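Local coordinates for protein autotransporter adhesin/invasin TibA (Escherichia coli, PDB 4Q1Q) that mediates adhesion to and invasion of human intestinal epithelial cells, and drives bacterial aggregation through intercellular contacts between its own copies on the cell surface, at residues M197-G201 and G202-G206. Sequence-based numbering, arbitrary orientation.
Sequences MYLYG and GSATG. With 289 (D-glycero-alpha-D-manno-heptopyranose), chain S; 289 (D-glycero-alpha-D-manno-heptopyranose), chain T; 289 (D-glycero-alpha-D-manno-heptopyranose), chain R; 289 (D-glycero-alpha-D-manno-heptopyranose), chain P.
S203 carries a sugar: its OG is joined at 1.3 Å to C1 of a heptose (chain S), while on the inner side of the same corner the CB of A204 meets the selenium-bound methyl of M197. That meeting is tight, with M197 CE 3.5 Å from A204 CB. The selenomethionine reaches across because CG stands anti to the backbone N (chi1 -167°) and the chain beyond runs extended, its end laid against the alanine. L199 comes in beside it, setting CD1 3.9 Å from A204 CB, and its own CB rests 3.8 Å from the carbonyl O of G202. The bend between the two strands starts with an inverse gamma turn centred on Y200, in which G201 N donates a weak hydrogen bond to L199 O. G201 follows with a positive phi of 94°, a conformation that suits glycine. Outside, the Y200 ring has the CB of Y198 over one face, toward the rim, and O5 of a second heptose (chain T) in plane at its edge, 3.0 Å from CE1. T205 OG1 shares a 2.6 Å hydrogen bond with O3 of the chain R heptose. Strand 196-200 runs between strands 177-181 and 214-217, with V180 and V217 touching L199. This is one corner of a right-handed parallel beta-helix, the autotransporter passenger fold, with M197, L199 and A204 packed on the inside and the heptoses on the outside.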
loop_
_atom_site.group_PDB
_atom_site.type_symbol
_atom_site.label_atom_id
_atom_site.label_comp_id
_atom_site.label_asym_id
_atom_site.label_seq_id
_atom_site.Cartn_x
_atom_site.Cartn_y
_atom_site.Cartn_z
HETATM N N MSE A 197 9.975 8.701 -1.647
HETATM C CA MSE A 197 9.605 7.756 -2.689
HETATM C C MSE A 197 10.873 7.293 -3.356
HETATM O O MSE A 197 11.649 8.123 -3.818
HETATM C CB MSE A 197 8.693 8.484 -3.684
HETATM C CG MSE A 197 7.956 7.571 -4.664
HETATM SE SE MSE A 197 7.191 8.639 -6.146
HETATM C CE MSE A 197 6.048 7.245 -6.939
ATOM N N TYR A 198 11.078 5.989 -3.485
ATOM C CA TYR A 198 12.315 5.479 -4.086
ATOM C C TYR A 198 12.007 4.676 -5.341
ATOM O O TYR A 198 11.288 3.685 -5.296
ATOM C CB TYR A 198 13.109 4.580 -3.125
ATOM C CG TYR A 198 13.610 5.234 -1.858
ATOM C CD1 TYR A 198 12.724 5.619 -0.857
ATOM C CD2 TYR A 198 14.969 5.448 -1.637
ATOM C CE1 TYR A 198 13.164 6.215 0.317
ATOM C CE2 TYR A 198 15.418 6.067 -0.478
ATOM C CZ TYR A 198 14.510 6.444 0.499
ATOM O OH TYR A 198 14.902 7.083 1.649
ATOM N N LEU A 199 12.577 5.075 -6.470
ATOM C CA LEU A 199 12.354 4.335 -7.703
ATOM C C LEU A 199 13.548 3.408 -7.914
ATOM O O LEU A 199 14.594 3.837 -8.400
ATOM C CB LEU A 199 12.134 5.317 -8.855
ATOM C CG LEU A 199 11.041 6.371 -8.660
ATOM C CD1 LEU A 199 10.790 7.126 -9.962
ATOM C CD2 LEU A 199 9.737 5.766 -8.157
ATOM N N TYR A 200 13.404 2.158 -7.483
ATOM C CA TYR A 200 14.476 1.174 -7.560
ATOM C C TYR A 200 14.281 0.353 -8.817
ATOM O O TYR A 200 14.029 -0.846 -8.772
ATOM C CB TYR A 200 14.453 0.232 -6.365
ATOM C CG TYR A 200 14.893 0.829 -5.057
ATOM C CD1 TYR A 200 15.947 1.724 -4.986
ATOM C CD2 TYR A 200 14.285 0.429 -3.872
ATOM C CE1 TYR A 200 16.359 2.235 -3.770
ATOM C CE2 TYR A 200 14.701 0.917 -2.648
ATOM C CZ TYR A 200 15.746 1.813 -2.606
ATOM O OH TYR A 200 16.154 2.321 -1.397
ATOM N N GLY A 201 14.328 1.058 -9.937
ATOM C CA GLY A 201 13.946 0.465 -11.194
ATOM C C GLY A 201 12.509 0.691 -11.595
ATOM O O GLY A 201 12.170 0.353 -12.723
ATOM N N GLY A 202 11.668 1.242 -10.723
ATOM C CA GLY A 202 10.250 1.320 -11.069
ATOM C C GLY A 202 9.900 2.638 -11.735
ATOM O O GLY A 202 10.751 3.524 -11.864
ATOM N N SER A 203 8.630 2.778 -12.099
ATOM C CA SER A 203 8.106 3.962 -12.768
ATOM C C SER A 203 7.120 4.769 -11.929
ATOM O O SER A 203 6.218 4.170 -11.362
ATOM C CB SER A 203 7.334 3.528 -14.008
ATOM O OG SER A 203 6.815 4.670 -14.680
ATOM N N ALA A 204 7.281 6.089 -11.897
ATOM C CA ALA A 204 6.325 7.046 -11.350
ATOM C C ALA A 204 5.798 8.075 -12.365
ATOM O O ALA A 204 6.510 8.614 -13.211
ATOM C CB ALA A 204 6.984 7.804 -10.214
ATOM N N THR A 205 4.527 8.425 -12.235
ATOM C CA THR A 205 3.901 9.414 -13.095
ATOM C C THR A 205 3.081 10.333 -12.221
ATOM O O THR A 205 2.466 9.875 -11.257
ATOM C CB THR A 205 2.935 8.818 -14.134
ATOM O OG1 THR A 205 1.926 8.042 -13.467
ATOM C CG2 THR A 205 3.672 7.926 -15.111
ATOM N N GLY A 206 3.090 11.618 -12.559
ATOM C CA GLY A 206 2.221 12.578 -11.878
ATOM C C GLY A 206 2.498 12.690 -10.394
ATOM O O GLY A 206 1.584 12.805 -9.581
HETATM O O7 289 S . 7.601 1.189 -17.854
HETATM C C7 289 S . 8.870 1.840 -17.717
HETATM C C6 289 S . 8.813 3.335 -18.054
HETATM O O6 289 S . 8.810 3.515 -19.476
HETATM C C5 289 S . 7.653 4.062 -17.361
HETATM O O5 289 S . 8.325 4.703 -16.273
HETATM C C1 289 S . 7.482 5.497 -15.437
HETATM C C2 289 S . 7.180 6.699 -16.315
HETATM O O2 289 S . 8.349 7.184 -16.992
HETATM C C3 289 S . 6.151 6.122 -17.279
HETATM O O3 289 S . 5.538 7.198 -17.989
HETATM C C4 289 S . 6.871 5.106 -18.166
HETATM O O4 289 S . 5.853 4.512 -18.970
HETATM O O7 289 T . 21.204 0.439 -6.803
HETATM C C7 289 T . 20.183 1.441 -6.823
HETATM C C6 289 T . 20.051 1.991 -5.411
HETATM O O6 289 T . 21.154 1.555 -4.612
HETATM C C5 289 T . 19.999 3.511 -5.386
HETATM O O5 289 T . 18.617 3.725 -5.109
HETATM C C1 289 T . 18.209 5.045 -5.397
HETATM C C2 289 T . 18.929 5.931 -4.397
HETATM O O2 289 T . 18.409 5.634 -3.099
HETATM C C3 289 T . 20.440 5.732 -4.491
HETATM O O3 289 T . 21.105 6.528 -3.497
HETATM C C4 289 T . 20.795 4.266 -4.330
HETATM O O4 289 T . 22.216 4.186 -4.476
HETATM O O7 289 R . -3.093 1.365 -13.934
HETATM C C7 289 R . -1.901 1.313 -13.140
HETATM C C6 289 R . -0.645 1.106 -13.990
HETATM O O6 289 R . -0.997 0.951 -15.372
HETATM C C5 289 R . 0.421 2.199 -13.823
HETATM O O5 289 R . 1.568 1.862 -14.607
HETATM C C1 289 R . 2.707 2.590 -14.137
HETATM C C2 289 R . 2.607 4.051 -14.576
HETATM O O2 289 R . 2.737 4.218 -15.996
HETATM C C3 289 R . 1.286 4.580 -14.008
HETATM O O3 289 R . 1.069 5.879 -14.578
HETATM C C4 289 R . 0.095 3.637 -14.229
HETATM O O4 289 R . -1.006 4.133 -13.458
HETATM O O7 289 P . 15.716 -3.525 -6.378
HETATM C C7 289 P . 15.799 -4.877 -5.921
HETATM C C6 289 P . 14.374 -5.407 -5.795
HETATM O O6 289 P . 14.409 -6.609 -5.011
HETATM C C5 289 P . 13.397 -4.362 -5.243
HETATM O O5 289 P . 12.129 -4.954 -5.530
HETATM C C1 289 P . 11.019 -4.146 -5.151
HETATM C C2 289 P . 11.014 -4.116 -3.628
HETATM O O2 289 P . 11.080 -5.414 -3.042
HETATM C C3 289 P . 12.242 -3.321 -3.218
HETATM O O3 289 P . 12.294 -3.268 -1.793
HETATM C C4 289 P . 13.501 -3.975 -3.769
HETATM O O4 289 P . 14.471 -2.957 -3.528
#